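Protein yjcS (Bacillus subtilis, PDB 1Q8B) is of unknown function but belongs to the antibiotic biosynthesis monooxygenase family, so it may have a catalytic, possibly oxidative, role. Local coordinates at residues 13-24 against 61-72. Residues are numbered along the deposited sequence; the frame is centred on the assembly and turned at random.
Sequences MHYITACLKIIS and RKIMLWEIWENE
His14, Ile16, Ala18 and Leu20 each give and take a backbone hydrogen bond with Trp69, Glu67, Leu65 and Ile63 respectively, so strands 13-22 and 62-69 run antiparallel as a regular ladder. A last rung joins Ile22 N to Arg61 O at 3.1 Å. Between these pairs CA-H...O contacts fill in, such as Thr17 CA to Leu65 O at 3.3 Å.

These are the two central strands of a four-stranded sheet, flanked by 48-55 and 93-103, with helices packed on one face: a ferredoxin-like arrangement, consistent with the dimeric alpha/beta-barrel fold of this family. On the helix-facing side, Leu20 CD1 meets Leu65 CD1, and Ile22 lays its CD1 crosswise against Ile63 CG1 at 3.9 Å; Phe35 of helix 28-42 packs on Leu20 and Ile63. Further along, Ile16 CD1 reaches the indole of Trp69, whose NE1 donates in the ring plane to the anti lone pair of Glu67 OE1 (3.0 Å), tying a buried carboxylate to the ring.

Two rings are covered by aliphatic carbons. His14 receives Glu72 CG over one face, 3.7 Å from the ring centroid, while a water bridges NE2 and Glu72 OE2, weakly on the glutamate side. On the opposite side of the sheet, Ile68 sets CG1 over a face of Tyr15, 3.9 Å from the centroid.

At the Arg61 end of the pair, Arg61 folds back through bends at chi2 and chi3, and NH2 donates to Ser24 O (2.7 Å) within the guanidinium plane, though from above the carbonyl plane, and also to Lys26 O. A water accepts from Arg61 NE and donates to Ile22 O and Ser24 O.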
HETATM    1  N   MSE A  13      -6.333   9.067 -15.783  1.00 32.31           N
HETATM    2  CA  MSE A  13      -6.835   8.439 -14.558  1.00 30.76           C
HETATM    3  C   MSE A  13      -6.723   6.920 -14.654  1.00 28.34           C
HETATM    4  O   MSE A  13      -6.773   6.347 -15.747  1.00 27.59           O
HETATM    5  CB  MSE A  13      -8.301   8.807 -14.320  1.00 33.25           C
HETATM    6  CG  MSE A  13      -8.573  10.296 -14.221  1.00 37.11           C
HETATM    7 SE   MSE A  13     -10.481  10.685 -14.179  1.00 42.85          SE
HETATM    8  CE  MSE A  13     -10.866  10.456 -16.068  1.00 39.87           C
ATOM      9  N   HIS A  14      -6.579   6.272 -13.503  1.00 25.54           N
ATOM     10  CA  HIS A  14      -6.466   4.827 -13.455  1.00 23.11           C
ATOM     11  C   HIS A  14      -7.756   4.254 -12.898  1.00 22.26           C
ATOM     12  O   HIS A  14      -8.064   4.425 -11.714  1.00 20.86           O
ATOM     13  CB  HIS A  14      -5.290   4.409 -12.575  1.00 22.65           C
ATOM     14  CG  HIS A  14      -4.943   2.958 -12.684  1.00 22.73           C
ATOM     15  ND1 HIS A  14      -5.171   2.057 -11.667  1.00 23.40           N
ATOM     16  CD2 HIS A  14      -4.380   2.251 -13.694  1.00 22.86           C
ATOM     17  CE1 HIS A  14      -4.760   0.857 -12.042  1.00 23.12           C
ATOM     18  NE2 HIS A  14      -4.276   0.948 -13.268  1.00 23.22           N
ATOM     19  N   TYR A  15      -8.503   3.581 -13.771  1.00 21.33           N
ATOM     20  CA  TYR A  15      -9.783   2.966 -13.424  1.00 20.64           C
ATOM     21  C   TYR A  15      -9.689   1.496 -13.041  1.00 19.67           C
ATOM     22  O   TYR A  15      -8.980   0.712 -13.681  1.00 19.31           O
ATOM     23  CB  TYR A  15     -10.763   3.049 -14.598  1.00 20.89           C
ATOM     24  CG  TYR A  15     -11.511   4.351 -14.756  1.00 20.47           C
ATOM     25  CD1 TYR A  15     -10.907   5.459 -15.346  1.00 20.17           C
ATOM     26  CD2 TYR A  15     -12.855   4.445 -14.382  1.00 19.98           C
ATOM     27  CE1 TYR A  15     -11.629   6.628 -15.570  1.00 20.42           C
ATOM     28  CE2 TYR A  15     -13.584   5.608 -14.598  1.00 19.55           C
ATOM     29  CZ  TYR A  15     -12.969   6.692 -15.193  1.00 19.93           C
ATOM     30  OH  TYR A  15     -13.692   7.837 -15.417  1.00 20.08           O
ATOM     31  N   ILE A  16     -10.439   1.120 -12.013  1.00 18.42           N
ATOM     32  CA  ILE A  16     -10.473  -0.265 -11.586  1.00 17.65           C
ATOM     33  C   ILE A  16     -11.879  -0.698 -11.206  1.00 17.17           C
ATOM     34  O   ILE A  16     -12.573   0.000 -10.467  1.00 16.94           O
ATOM     35  CB  ILE A  16      -9.566  -0.531 -10.364  1.00 17.94           C
ATOM     36  CG1 ILE A  16      -8.091  -0.372 -10.746  1.00 18.33           C
ATOM     37  CG2 ILE A  16      -9.807  -1.954  -9.847  1.00 18.23           C
ATOM     38  CD1 ILE A  16      -7.134  -0.676  -9.609  1.00 18.04           C
ATOM     39  N   THR A  17     -12.298  -1.839 -11.742  1.00 16.84           N
ATOM     40  CA  THR A  17     -13.588  -2.424 -11.399  1.00 16.56           C
ATOM     41  C   THR A  17     -13.216  -3.820 -10.942  1.00 16.18           C
ATOM     42  O   THR A  17     -12.530  -4.552 -11.658  1.00 15.55           O
ATOM     43  CB  THR A  17     -14.544  -2.527 -12.600  1.00 17.12           C
ATOM     44  OG1 THR A  17     -14.884  -1.212 -13.039  1.00 16.36           O
ATOM     45  CG2 THR A  17     -15.831  -3.259 -12.202  1.00 16.27           C
ATOM     46  N   ALA A  18     -13.647  -4.187  -9.745  1.00 15.79           N
ATOM     47  CA  ALA A  18     -13.311  -5.497  -9.229  1.00 16.38           C
ATOM     48  C   ALA A  18     -14.492  -6.142  -8.538  1.00 17.03           C
ATOM     49  O   ALA A  18     -15.360  -5.463  -7.992  1.00 17.56           O
ATOM     50  CB  ALA A  18     -12.140  -5.383  -8.258  1.00 15.67           C
ATOM     51  N   CYS A  19     -14.523  -7.464  -8.581  1.00 17.65           N
ATOM     52  CA  CYS A  19     -15.571  -8.220  -7.934  1.00 18.39           C
ATOM     53  C   CYS A  19     -14.874  -9.071  -6.901  1.00 18.87           C
ATOM     54  O   CYS A  19     -13.972  -9.841  -7.236  1.00 18.84           O
ATOM     55  CB  CYS A  19     -16.296  -9.126  -8.928  1.00 19.06           C
ATOM     56  SG  CYS A  19     -17.642 -10.083  -8.160  1.00 21.90           S
ATOM     57  N   LEU A  20     -15.284  -8.919  -5.647  1.00 18.93           N
ATOM     58  CA  LEU A  20     -14.707  -9.678  -4.553  1.00 19.49           C
ATOM     59  C   LEU A  20     -15.602 -10.843  -4.153  1.00 20.28           C
ATOM     60  O   LEU A  20     -16.826 -10.715  -4.092  1.00 19.92           O
ATOM     61  CB  LEU A  20     -14.513  -8.796  -3.318  1.00 19.13           C
ATOM     62  CG  LEU A  20     -13.711  -7.498  -3.391  1.00 20.19           C
ATOM     63  CD1 LEU A  20     -13.544  -6.954  -1.982  1.00 18.63           C
ATOM     64  CD2 LEU A  20     -12.353  -7.746  -4.019  1.00 20.45           C
ATOM     65  N   LYS A  21     -14.982 -11.981  -3.879  1.00 21.02           N
ATOM     66  CA  LYS A  21     -15.721 -13.142  -3.428  1.00 21.68           C
ATOM     67  C   LYS A  21     -15.582 -13.152  -1.901  1.00 21.41           C
ATOM     68  O   LYS A  21     -14.468 -13.068  -1.383  1.00 20.75           O
ATOM     69  CB  LYS A  21     -15.118 -14.417  -4.021  1.00 23.20           C
ATOM     70  CG  LYS A  21     -15.927 -15.664  -3.712  1.00 25.39           C
ATOM     71  CD  LYS A  21     -15.133 -16.914  -3.985  1.00 26.78           C
ATOM     72  CE  LYS A  21     -15.874 -18.123  -3.462  1.00 28.87           C
ATOM     73  NZ  LYS A  21     -15.033 -19.343  -3.556  1.00 30.99           N
ATOM     74  N   ILE A  22     -16.700 -13.219  -1.181  1.00 21.05           N
ATOM     75  CA  ILE A  22     -16.637 -13.256   0.281  1.00 21.64           C
ATOM     76  C   ILE A  22     -16.346 -14.692   0.708  1.00 22.61           C
ATOM     77  O   ILE A  22     -17.090 -15.613   0.373  1.00 22.37           O
ATOM     78  CB  ILE A  22     -17.973 -12.813   0.939  1.00 21.22           C
ATOM     79  CG1 ILE A  22     -18.282 -11.360   0.592  1.00 20.83           C
ATOM     80  CG2 ILE A  22     -17.881 -12.949   2.452  1.00 20.34           C
ATOM     81  CD1 ILE A  22     -19.685 -10.935   0.966  1.00 20.57           C
ATOM     82  N   ILE A  23     -15.251 -14.882   1.433  1.00 24.22           N
ATOM     83  CA  ILE A  23     -14.870 -16.209   1.903  1.00 25.38           C
ATOM     84  C   ILE A  23     -15.150 -16.340   3.397  1.00 26.57           C
ATOM     85  O   ILE A  23     -14.965 -17.402   3.986  1.00 27.31           O
ATOM     86  CB  ILE A  23     -13.381 -16.491   1.610  1.00 25.40           C
ATOM     87  CG1 ILE A  23     -12.500 -15.413   2.249  1.00 25.13           C
ATOM     88  CG2 ILE A  23     -13.161 -16.544   0.098  1.00 24.93           C
ATOM     89  CD1 ILE A  23     -11.014 -15.568   1.940  1.00 25.39           C
ATOM     90  N   SER A  24     -15.596 -15.242   4.000  1.00 27.52           N
ATOM     91  CA  SER A  24     -15.946 -15.210   5.414  1.00 28.39           C
ATOM     92  C   SER A  24     -17.379 -15.719   5.543  1.00 29.52           C
ATOM     93  O   SER A  24     -18.142 -15.689   4.575  1.00 29.77           O
ATOM     94  CB  SER A  24     -15.864 -13.777   5.939  1.00 27.49           C
ATOM     95  OG  SER A  24     -16.495 -13.656   7.201  1.00 27.12           O
ATOM     96  N   ARG A  61     -22.963 -13.682  -2.384  1.00 26.11           N
ATOM     97  CA  ARG A  61     -21.844 -13.570  -1.450  1.00 25.73           C
ATOM     98  C   ARG A  61     -20.664 -12.934  -2.195  1.00 25.05           C
ATOM     99  O   ARG A  61     -19.563 -13.498  -2.258  1.00 24.66           O
ATOM    100  CB  ARG A  61     -21.455 -14.948  -0.897  1.00 25.46           C
ATOM    101  CG  ARG A  61     -22.529 -15.570  -0.014  1.00 25.66           C
ATOM    102  CD  ARG A  61     -22.740 -14.767   1.260  1.00 25.55           C
ATOM    103  NE  ARG A  61     -21.645 -14.960   2.209  1.00 26.49           N
ATOM    104  CZ  ARG A  61     -21.607 -14.428   3.427  1.00 26.31           C
ATOM    105  NH1 ARG A  61     -22.608 -13.664   3.853  1.00 26.43           N
ATOM    106  NH2 ARG A  61     -20.568 -14.658   4.219  1.00 25.33           N
ATOM    107  N   LYS A  62     -20.921 -11.763  -2.777  1.00 23.69           N
ATOM    108  CA  LYS A  62     -19.909 -11.024  -3.525  1.00 22.83           C
ATOM    109  C   LYS A  62     -20.061  -9.532  -3.274  1.00 21.89           C
ATOM    110  O   LYS A  62     -21.146  -9.059  -2.931  1.00 22.14           O
ATOM    111  CB  LYS A  62     -20.037 -11.299  -5.025  1.00 23.29           C
ATOM    112  CG  LYS A  62     -19.629 -12.700  -5.453  1.00 24.20           C
ATOM    113  CD  LYS A  62     -19.972 -12.932  -6.914  1.00 25.63           C
ATOM    114  CE  LYS A  62     -19.370 -14.230  -7.411  1.00 27.33           C
ATOM    115  NZ  LYS A  62     -19.651 -15.332  -6.461  1.00 29.26           N
ATOM    116  N   ILE A  63     -18.963  -8.800  -3.443  1.00 20.35           N
ATOM    117  CA  ILE A  63     -18.948  -7.360  -3.245  1.00 19.25           C
ATOM    118  C   ILE A  63     -18.288  -6.734  -4.461  1.00 19.46           C
ATOM    119  O   ILE A  63     -17.253  -7.209  -4.923  1.00 18.73           O
ATOM    120  CB  ILE A  63     -18.157  -6.977  -1.975  1.00 18.61           C
ATOM    121  CG1 ILE A  63     -18.867  -7.541  -0.740  1.00 18.25           C
ATOM    122  CG2 ILE A  63     -18.027  -5.461  -1.870  1.00 18.16           C
ATOM    123  CD1 ILE A  63     -18.099  -7.354   0.545  1.00 17.80           C
HETATM  124  N   MSE A  64     -18.889  -5.669  -4.977  1.00 19.77           N
HETATM  125  CA  MSE A  64     -18.350  -4.998  -6.146  1.00 20.11           C
HETATM  126  C   MSE A  64     -17.630  -3.704  -5.786  1.00 19.38           C
HETATM  127  O   MSE A  64     -18.076  -2.971  -4.901  1.00 18.67           O
HETATM  128  CB  MSE A  64     -19.472  -4.693  -7.128  1.00 22.23           C
HETATM  129  CG  MSE A  64     -18.985  -4.214  -8.482  1.00 25.75           C
HETATM  130 SE   MSE A  64     -18.296  -5.614  -9.653  1.00 34.57          SE
HETATM  131  CE  MSE A  64     -19.739  -6.891  -9.473  1.00 25.39           C
ATOM    132  N   LEU A  65     -16.519  -3.428  -6.474  1.00 18.11           N
ATOM    133  CA  LEU A  65     -15.751  -2.208  -6.228  1.00 16.89           C
ATOM    134  C   LEU A  65     -15.588  -1.368  -7.492  1.00 16.16           C
ATOM    135  O   LEU A  65     -15.204  -1.872  -8.546  1.00 15.82           O
ATOM    136  CB  LEU A  65     -14.353  -2.537  -5.676  1.00 17.28           C
ATOM    137  CG  LEU A  65     -14.187  -3.360  -4.387  1.00 17.16           C
ATOM    138  CD1 LEU A  65     -12.693  -3.557  -4.115  1.00 17.53           C
ATOM    139  CD2 LEU A  65     -14.854  -2.654  -3.202  1.00 16.12           C
ATOM    140  N   TRP A  66     -15.900  -0.082  -7.370  1.00 16.28           N
ATOM    141  CA  TRP A  66     -15.763   0.881  -8.463  1.00 16.51           C
ATOM    142  C   TRP A  66     -14.666   1.810  -7.979  1.00 16.81           C
ATOM    143  O   TRP A  66     -14.832   2.458  -6.945  1.00 16.76           O
ATOM    144  CB  TRP A  66     -17.047   1.698  -8.659  1.00 16.29           C
ATOM    145  CG  TRP A  66     -18.212   0.932  -9.225  1.00 16.57           C
ATOM    146  CD1 TRP A  66     -18.175  -0.286  -9.843  1.00 16.27           C
ATOM    147  CD2 TRP A  66     -19.578   1.371  -9.285  1.00 15.92           C
ATOM    148  NE1 TRP A  66     -19.429  -0.629 -10.287  1.00 16.07           N
ATOM    149  CE2 TRP A  66     -20.311   0.367  -9.957  1.00 16.23           C
ATOM    150  CE3 TRP A  66     -20.253   2.513  -8.837  1.00 15.48           C
ATOM    151  CZ2 TRP A  66     -21.692   0.470 -10.193  1.00 15.48           C
ATOM    152  CZ3 TRP A  66     -21.630   2.618  -9.074  1.00 15.47           C
ATOM    153  CH2 TRP A  66     -22.330   1.599  -9.746  1.00 15.01           C
ATOM    154  N   GLU A  67     -13.558   1.891  -8.711  1.00 16.52           N
ATOM    155  CA  GLU A  67     -12.448   2.736  -8.279  1.00 16.49           C
ATOM    156  C   GLU A  67     -11.829   3.578  -9.385  1.00 16.43           C
ATOM    157  O   GLU A  67     -11.704   3.128 -10.522  1.00 16.89           O
ATOM    158  CB  GLU A  67     -11.337   1.869  -7.676  1.00 16.73           C
ATOM    159  CG  GLU A  67     -11.770   0.918  -6.566  1.00 16.71           C
ATOM    160  CD  GLU A  67     -10.677  -0.079  -6.190  1.00 17.33           C
ATOM    161  OE1 GLU A  67      -9.492   0.165  -6.510  1.00 16.48           O
ATOM    162  OE2 GLU A  67     -10.997  -1.106  -5.561  1.00 17.61           O
ATOM    163  N   ILE A  68     -11.448   4.805  -9.037  1.00 16.64           N
ATOM    164  CA  ILE A  68     -10.761   5.706  -9.962  1.00 17.08           C
ATOM    165  C   ILE A  68      -9.588   6.302  -9.170  1.00 17.13           C
ATOM    166  O   ILE A  68      -9.776   6.841  -8.080  1.00 16.65           O
ATOM    167  CB  ILE A  68     -11.656   6.866 -10.464  1.00 17.29           C
ATOM    168  CG1 ILE A  68     -12.893   6.327 -11.181  1.00 17.45           C
ATOM    169  CG2 ILE A  68     -10.872   7.725 -11.453  1.00 17.85           C
ATOM    170  CD1 ILE A  68     -13.781   7.426 -11.737  1.00 17.18           C
ATOM    171  N   TRP A  69      -8.378   6.189  -9.708  1.00 18.05           N
ATOM    172  CA  TRP A  69      -7.200   6.712  -9.024  1.00 19.06           C
ATOM    173  C   TRP A  69      -6.433   7.693  -9.902  1.00 20.30           C
ATOM    174  O   TRP A  69      -6.566   7.672 -11.128  1.00 20.38           O
ATOM    175  CB  TRP A  69      -6.254   5.573  -8.632  1.00 18.33           C
ATOM    176  CG  TRP A  69      -6.900   4.464  -7.872  1.00 18.10           C
ATOM    177  CD1 TRP A  69      -7.512   3.357  -8.395  1.00 17.84           C
ATOM    178  CD2 TRP A  69      -6.991   4.339  -6.448  1.00 17.43           C
ATOM    179  NE1 TRP A  69      -7.973   2.551  -7.383  1.00 17.80           N
ATOM    180  CE2 TRP A  69      -7.668   3.128  -6.177  1.00 17.24           C
ATOM    181  CE3 TRP A  69      -6.563   5.133  -5.371  1.00 17.05           C
ATOM    182  CZ2 TRP A  69      -7.929   2.689  -4.874  1.00 16.99           C
ATOM    183  CZ3 TRP A  69      -6.825   4.694  -4.076  1.00 17.09           C
ATOM    184  CH2 TRP A  69      -7.502   3.483  -3.841  1.00 16.97           C
ATOM    185  N   GLU A  70      -5.629   8.544  -9.269  1.00 21.45           N
ATOM    186  CA  GLU A  70      -4.817   9.519  -9.988  1.00 23.37           C
ATOM    187  C   GLU A  70      -3.821   8.788 -10.875  1.00 23.65           C
ATOM    188  O   GLU A  70      -3.442   9.282 -11.934  1.00 24.17           O
ATOM    189  CB  GLU A  70      -4.052  10.397  -9.004  1.00 24.43           C
ATOM    190  CG  GLU A  70      -4.923  11.334  -8.201  1.00 27.66           C
ATOM    191  CD  GLU A  70      -5.418  12.511  -9.019  1.00 29.36           C
ATOM    192  OE1 GLU A  70      -5.018  12.637 -10.201  1.00 30.32           O
ATOM    193  OE2 GLU A  70      -6.204  13.316  -8.473  1.00 31.24           O
ATOM    194  N   ASN A  71      -3.407   7.604 -10.434  1.00 23.78           N
ATOM    195  CA  ASN A  71      -2.445   6.796 -11.174  1.00 24.42           C
ATOM    196  C   ASN A  71      -2.235   5.447 -10.491  1.00 25.14           C
ATOM    197  O   ASN A  71      -2.823   5.170  -9.445  1.00 24.78           O
ATOM    198  CB  ASN A  71      -1.118   7.537 -11.260  1.00 23.83           C
ATOM    199  CG  ASN A  71      -0.682   8.069  -9.923  1.00 23.73           C
ATOM    200  OD1 ASN A  71      -0.444   7.309  -8.983  1.00 23.57           O
ATOM    201  ND2 ASN A  71      -0.591   9.381  -9.819  1.00 23.55           N
ATOM    202  N   GLU A  72      -1.393   4.615 -11.088  1.00 26.12           N
ATOM    203  CA  GLU A  72      -1.115   3.297 -10.549  1.00 28.02           C
ATOM    204  C   GLU A  72      -0.448   3.283  -9.182  1.00 28.24           C
ATOM    205  O   GLU A  72      -0.708   2.377  -8.386  1.00 28.90           O
ATOM    206  CB  GLU A  72      -0.264   2.502 -11.531  1.00 29.82           C
ATOM    207  CG  GLU A  72      -1.040   2.013 -12.719  1.00 33.42           C
ATOM    208  CD  GLU A  72      -0.156   1.372 -13.762  1.00 35.69           C
ATOM    209  OE1 GLU A  72       0.676   0.515 -13.386  1.00 37.69           O
ATOM    210  OE2 GLU A  72      -0.302   1.721 -14.955  1.00 36.27           O
TER
HETATM  211  O   HOH W   1      -2.253  -0.130 -15.521  1.00 50.07           O
HETATM  212  O   HOH W   2     -19.166 -16.645   2.053  1.00 36.82           O